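Inactive glucansucrase (Lactobacillus reuteri, PDB 5JBD) is an inactive member of the glucansucrase family, built around the TIM-barrel fold of glycoside hydrolase family 70. Local coordinates at residues Arg395-His407 with Tyr418-Phe430. Residues are numbered along the deposited sequence; the frame is centred on the assembly and turned at random.
Sequences RKNLINRLIIKDH and YKVEYANQAWQEF
Ile399 CD1 sits squarely over one face of the Trp427 indole, a CH-pi contact 3.6 Å from the centroid of the five-membered ring. Leu398 CD2 meets the edge of the Phe430 ring, 3.5 Å from Phe430 CD1, and Phe430 CZ lies over one face of the Arg395 guanidinium, the two planes 41° apart. Arg395 turns CG away from its own backbone N (chi1 -171°) and bends at chi2 and chi3, carrying CG and CD past Trp427 CH2; its NE and NH2 form salt bridges with Glu471 and Asp467. At the other end His407 and Tyr422 overlap obliquely, planes at 33°, while Lys419 CB lies over the rim of the opposite face of Tyr422 and Gln425 OE1 lies at the imidazole edge. Between these rings Ala426 CB fits against Ile399 CG2 and Ile403 CG1; the axes of the two short helical segments approach to 9.0 Å. Ile403 CD1 extends to Tyr418 CE2, and one water joins Asn400 OD1 to Tyr418 OH. Helix 392-406 follows parallel strand 385-388, and helix 420-434 packs across it before strand 460-464, the next in that sheet. Near His407, Asp406 OD2 and Glu429 OE1 lie only 2.5 Å apart, a separation that suggests one of the two acids holds a proton. Gln425 NE2 donates to Glu429 OE2 (3.1 Å), and a water links Asp406 OD2 to Tyr422 O; this acid pair would be expected to have at least one raised pKa.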
loop_
_atom_site.group_PDB
_atom_site.type_symbol
_atom_site.label_atom_id
_atom_site.label_comp_id
_atom_site.label_asym_id
_atom_site.label_seq_id
_atom_site.Cartn_x
_atom_site.Cartn_y
_atom_site.Cartn_z
ATOM N N ARG A 395 -10.864 -5.768 1.693
ATOM C CA ARG A 395 -11.681 -5.353 2.833
ATOM C C ARG A 395 -11.809 -3.824 2.887
ATOM O O ARG A 395 -12.905 -3.318 3.119
ATOM C CB ARG A 395 -11.136 -5.894 4.154
ATOM C CG ARG A 395 -12.077 -5.671 5.332
ATOM C CD ARG A 395 -13.248 -6.632 5.305
ATOM N NE ARG A 395 -12.930 -7.857 6.048
ATOM C CZ ARG A 395 -13.279 -9.099 5.709
ATOM N NH1 ARG A 395 -13.939 -9.373 4.574
ATOM N NH2 ARG A 395 -12.930 -10.099 6.514
ATOM N N LYS A 396 -10.701 -3.117 2.628
ATOM C CA LYS A 396 -10.689 -1.643 2.540
ATOM C C LYS A 396 -11.637 -1.103 1.471
ATOM O O LYS A 396 -12.373 -0.145 1.726
ATOM C CB LYS A 396 -9.267 -1.118 2.302
ATOM C CG LYS A 396 -9.158 0.377 1.965
ATOM C CD LYS A 396 -7.900 0.709 1.183
ATOM C CE LYS A 396 -7.976 0.165 -0.240
ATOM N NZ LYS A 396 -6.855 0.666 -1.052
ATOM N N ASN A 397 -11.616 -1.708 0.275
ATOM C CA ASN A 397 -12.550 -1.327 -0.813
ATOM C C ASN A 397 -14.008 -1.385 -0.365
ATOM O O ASN A 397 -14.779 -0.458 -0.616
ATOM C CB ASN A 397 -12.382 -2.236 -2.047
ATOM C CG ASN A 397 -11.089 -1.975 -2.808
ATOM O OD1 ASN A 397 -10.387 -0.975 -2.582
ATOM N ND2 ASN A 397 -10.764 -2.885 -3.724
ATOM N N LEU A 398 -14.365 -2.469 0.316
ATOM C CA LEU A 398 -15.727 -2.694 0.797
ATOM C C LEU A 398 -16.141 -1.650 1.843
ATOM O O LEU A 398 -17.247 -1.099 1.785
ATOM C CB LEU A 398 -15.830 -4.105 1.385
ATOM C CG LEU A 398 -17.197 -4.765 1.596
ATOM C CD1 LEU A 398 -17.044 -6.281 1.548
ATOM C CD2 LEU A 398 -17.846 -4.340 2.909
ATOM N N ILE A 399 -15.240 -1.378 2.782
ATOM C CA ILE A 399 -15.506 -0.401 3.844
ATOM C C ILE A 399 -15.610 1.018 3.268
ATOM O O ILE A 399 -16.494 1.765 3.659
ATOM C CB ILE A 399 -14.449 -0.500 4.972
ATOM C CG1 ILE A 399 -14.569 -1.837 5.718
ATOM C CG2 ILE A 399 -14.537 0.675 5.953
ATOM C CD1 ILE A 399 -15.779 -2.000 6.607
ATOM N N ASN A 400 -14.721 1.388 2.347
ATOM C CA ASN A 400 -14.819 2.694 1.695
ATOM C C ASN A 400 -16.079 2.855 0.838
ATOM O O ASN A 400 -16.645 3.958 0.789
ATOM C CB ASN A 400 -13.575 2.988 0.863
ATOM C CG ASN A 400 -12.355 3.351 1.717
ATOM O OD1 ASN A 400 -12.477 3.730 2.885
ATOM N ND2 ASN A 400 -11.173 3.249 1.119
ATOM N N ARG A 401 -16.504 1.779 0.160
ATOM C CA ARG A 401 -17.794 1.772 -0.562
ATOM C C ARG A 401 -18.913 2.160 0.410
ATOM O O ARG A 401 -19.712 3.046 0.127
ATOM C CB ARG A 401 -18.120 0.396 -1.248
ATOM C CG ARG A 401 -17.976 0.428 -2.771
ATOM C CD ARG A 401 -18.932 -0.525 -3.536
ATOM N NE ARG A 401 -18.434 -0.856 -4.878
ATOM C CZ ARG A 401 -18.324 -0.022 -5.926
ATOM N NH1 ARG A 401 -18.646 1.269 -5.839
ATOM N NH2 ARG A 401 -17.856 -0.481 -7.088
ATOM N N LEU A 402 -18.919 1.514 1.570
ATOM C CA LEU A 402 -19.914 1.763 2.613
ATOM C C LEU A 402 -19.826 3.201 3.161
ATOM O O LEU A 402 -20.857 3.838 3.364
ATOM C CB LEU A 402 -19.770 0.711 3.719
ATOM C CG LEU A 402 -20.838 0.463 4.789
ATOM C CD1 LEU A 402 -22.256 0.518 4.239
ATOM C CD2 LEU A 402 -20.570 -0.886 5.450
ATOM N N ILE A 403 -18.612 3.724 3.350
ATOM C CA ILE A 403 -18.418 5.124 3.775
ATOM C C ILE A 403 -19.016 6.088 2.742
ATOM O O ILE A 403 -19.751 7.017 3.097
ATOM C CB ILE A 403 -16.922 5.467 4.022
ATOM C CG1 ILE A 403 -16.409 4.765 5.286
ATOM C CG2 ILE A 403 -16.709 6.972 4.169
ATOM C CD1 ILE A 403 -14.903 4.851 5.487
ATOM N N ILE A 404 -18.688 5.863 1.475
ATOM C CA ILE A 404 -19.160 6.719 0.383
ATOM C C ILE A 404 -20.686 6.688 0.306
ATOM O O ILE A 404 -21.317 7.739 0.170
ATOM C CB ILE A 404 -18.529 6.326 -0.984
ATOM C CG1 ILE A 404 -17.017 6.630 -0.986
ATOM C CG2 ILE A 404 -19.200 7.075 -2.151
ATOM C CD1 ILE A 404 -16.239 5.828 -2.012
ATOM N N LYS A 405 -21.267 5.499 0.424
ATOM C CA LYS A 405 -22.724 5.351 0.424
ATOM C C LYS A 405 -23.381 6.058 1.616
ATOM O O LYS A 405 -24.400 6.740 1.455
ATOM C CB LYS A 405 -23.135 3.876 0.418
ATOM C CG LYS A 405 -24.644 3.678 0.481
ATOM C CD LYS A 405 -25.104 2.300 0.036
ATOM C CE LYS A 405 -26.602 2.302 -0.252
ATOM N NZ LYS A 405 -27.266 1.084 0.282
ATOM N N ASP A 406 -22.812 5.867 2.803
ATOM C CA ASP A 406 -23.333 6.483 4.034
ATOM C C ASP A 406 -23.232 8.005 4.063
ATOM O O ASP A 406 -23.957 8.637 4.818
ATOM C CB ASP A 406 -22.584 5.949 5.268
ATOM C CG ASP A 406 -22.894 4.502 5.581
ATOM O OD1 ASP A 406 -23.929 3.978 5.137
ATOM O OD2 ASP A 406 -22.085 3.890 6.309
ATOM N N HIS A 407 -22.309 8.588 3.294
ATOM C CA HIS A 407 -22.034 10.020 3.365
ATOM C C HIS A 407 -21.824 10.652 1.993
ATOM O O HIS A 407 -20.776 11.271 1.714
ATOM C CB HIS A 407 -20.823 10.245 4.271
ATOM C CG HIS A 407 -21.039 9.802 5.682
ATOM N ND1 HIS A 407 -20.563 8.600 6.163
ATOM C CD2 HIS A 407 -21.692 10.389 6.710
ATOM C CE1 HIS A 407 -20.906 8.471 7.430
ATOM N NE2 HIS A 407 -21.592 9.543 7.787
ATOM N N TYR A 418 -12.233 13.006 4.812
ATOM C CA TYR A 418 -12.325 11.701 5.472
ATOM C C TYR A 418 -12.297 11.896 6.984
ATOM O O TYR A 418 -11.477 12.663 7.490
ATOM C CB TYR A 418 -11.157 10.788 5.037
ATOM C CG TYR A 418 -11.192 9.384 5.606
ATOM C CD1 TYR A 418 -10.642 9.101 6.853
ATOM C CD2 TYR A 418 -11.752 8.318 4.880
ATOM C CE1 TYR A 418 -10.661 7.809 7.378
ATOM C CE2 TYR A 418 -11.779 7.029 5.398
ATOM C CZ TYR A 418 -11.227 6.772 6.639
ATOM O OH TYR A 418 -11.239 5.499 7.161
ATOM N N LYS A 419 -13.164 11.178 7.686
ATOM C CA LYS A 419 -13.159 11.143 9.144
ATOM C C LYS A 419 -13.197 9.696 9.631
ATOM O O LYS A 419 -13.972 8.887 9.120
ATOM C CB LYS A 419 -14.357 11.906 9.703
ATOM C CG LYS A 419 -14.325 13.400 9.412
ATOM C CD LYS A 419 -15.554 14.107 9.986
ATOM C CE LYS A 419 -15.307 15.586 10.274
ATOM N NZ LYS A 419 -14.589 16.292 9.169
ATOM N N VAL A 420 -12.356 9.375 10.618
ATOM C CA VAL A 420 -12.350 8.043 11.251
ATOM C C VAL A 420 -13.751 7.621 11.740
ATOM O O VAL A 420 -14.098 6.437 11.677
ATOM C CB VAL A 420 -11.273 7.942 12.381
ATOM C CG1 VAL A 420 -11.631 8.809 13.589
ATOM C CG2 VAL A 420 -11.052 6.498 12.817
ATOM N N GLU A 421 -14.571 8.589 12.170
ATOM C CA GLU A 421 -15.920 8.293 12.667
ATOM C C GLU A 421 -16.772 7.579 11.586
ATOM O O GLU A 421 -17.606 6.727 11.907
ATOM C CB GLU A 421 -16.643 9.565 13.164
ATOM C CG GLU A 421 -16.133 10.205 14.483
ATOM C CD GLU A 421 -14.717 10.780 14.406
ATOM O OE1 GLU A 421 -14.367 11.386 13.363
ATOM O OE2 GLU A 421 -13.953 10.644 15.395
ATOM N N TYR A 422 -16.545 7.904 10.309
ATOM C CA TYR A 422 -17.263 7.226 9.211
ATOM C C TYR A 422 -16.857 5.745 9.101
ATOM O O TYR A 422 -17.701 4.882 8.874
ATOM C CB TYR A 422 -17.005 7.908 7.868
ATOM C CG TYR A 422 -17.286 9.395 7.782
ATOM C CD1 TYR A 422 -18.306 9.998 8.529
ATOM C CD2 TYR A 422 -16.550 10.200 6.913
ATOM C CE1 TYR A 422 -18.562 11.361 8.418
ATOM C CE2 TYR A 422 -16.794 11.565 6.801
ATOM C CZ TYR A 422 -17.805 12.139 7.547
ATOM O OH TYR A 422 -18.033 13.490 7.432
ATOM N N ALA A 423 -15.559 5.468 9.247
ATOM C CA ALA A 423 -15.055 4.087 9.258
ATOM C C ALA A 423 -15.646 3.284 10.410
ATOM O O ALA A 423 -16.021 2.122 10.227
ATOM C CB ALA A 423 -13.529 4.051 9.321
ATOM N N ASN A 424 -15.732 3.904 11.597
ATOM C CA ASN A 424 -16.299 3.230 12.766
ATOM C C ASN A 424 -17.755 2.844 12.531
ATOM O O ASN A 424 -18.181 1.747 12.927
ATOM C CB ASN A 424 -16.217 4.119 14.023
ATOM C CG ASN A 424 -14.799 4.389 14.464
ATOM O OD1 ASN A 424 -13.871 3.638 14.149
ATOM N ND2 ASN A 424 -14.616 5.473 15.215
ATOM N N GLN A 425 -18.506 3.763 11.911
ATOM C CA GLN A 425 -19.888 3.533 11.538
ATOM C C GLN A 425 -19.954 2.402 10.504
ATOM O O GLN A 425 -20.764 1.497 10.628
ATOM C CB GLN A 425 -20.508 4.812 10.954
ATOM C CG GLN A 425 -21.962 4.669 10.511
ATOM C CD GLN A 425 -22.478 5.873 9.737
ATOM O OE1 GLN A 425 -21.980 6.990 9.890
ATOM N NE2 GLN A 425 -23.475 5.648 8.893
ATOM N N ALA A 426 -19.110 2.489 9.480
ATOM C CA ALA A 426 -19.042 1.435 8.451
ATOM C C ALA A 426 -18.763 0.053 9.059
ATOM O O ALA A 426 -19.389 -0.926 8.672
ATOM C CB ALA A 426 -18.004 1.798 7.405
ATOM N N TRP A 427 -17.837 -0.027 10.012
ATOM C CA TRP A 427 -17.539 -1.317 10.680
ATOM C C TRP A 427 -18.676 -1.884 11.509
ATOM O O TRP A 427 -18.929 -3.088 11.474
ATOM C CB TRP A 427 -16.240 -1.250 11.501
ATOM C CG TRP A 427 -15.090 -1.576 10.616
ATOM C CD1 TRP A 427 -14.209 -0.707 10.047
ATOM C CD2 TRP A 427 -14.758 -2.878 10.121
ATOM N NE1 TRP A 427 -13.310 -1.404 9.251
ATOM C CE2 TRP A 427 -13.628 -2.736 9.283
ATOM C CE3 TRP A 427 -15.296 -4.162 10.327
ATOM C CZ2 TRP A 427 -13.034 -3.826 8.632
ATOM C CZ3 TRP A 427 -14.700 -5.247 9.687
ATOM C CH2 TRP A 427 -13.580 -5.066 8.846
ATOM N N GLN A 428 -19.388 -1.022 12.238
ATOM C CA GLN A 428 -20.586 -1.472 12.945
ATOM C C GLN A 428 -21.584 -2.051 11.930
ATOM O O GLN A 428 -22.126 -3.130 12.150
ATOM C CB GLN A 428 -21.229 -0.336 13.740
ATOM C CG GLN A 428 -22.242 -0.814 14.761
ATOM C CD GLN A 428 -22.734 0.310 15.657
ATOM O OE1 GLN A 428 -23.444 1.215 15.210
ATOM N NE2 GLN A 428 -22.361 0.256 16.932
ATOM N N GLU A 429 -21.789 -1.342 10.817
ATOM C CA GLU A 429 -22.694 -1.799 9.746
ATOM C C GLU A 429 -22.219 -3.106 9.121
ATOM O O GLU A 429 -23.022 -4.011 8.907
ATOM C CB GLU A 429 -22.852 -0.712 8.674
ATOM C CG GLU A 429 -23.659 0.485 9.170
ATOM C CD GLU A 429 -23.532 1.714 8.289
ATOM O OE1 GLU A 429 -22.669 1.736 7.382
ATOM O OE2 GLU A 429 -24.291 2.683 8.512
ATOM N N PHE A 430 -20.911 -3.197 8.861
ATOM C CA PHE A 430 -20.314 -4.407 8.307
ATOM C C PHE A 430 -20.510 -5.639 9.199
ATOM O O PHE A 430 -20.990 -6.662 8.722
ATOM C CB PHE A 430 -18.821 -4.215 8.002
ATOM C CG PHE A 430 -18.165 -5.456 7.456
ATOM C CD1 PHE A 430 -18.173 -5.712 6.088
ATOM C CD2 PHE A 430 -17.589 -6.389 8.308
ATOM C CE1 PHE A 430 -17.587 -6.860 5.584
ATOM C CE2 PHE A 430 -17.000 -7.545 7.805
ATOM C CZ PHE A 430 -17.005 -7.781 6.442
HETATM O O HOH W 1 -11.225 3.336 5.423
HETATM O O HOH W 2 -20.044 5.331 7.479
#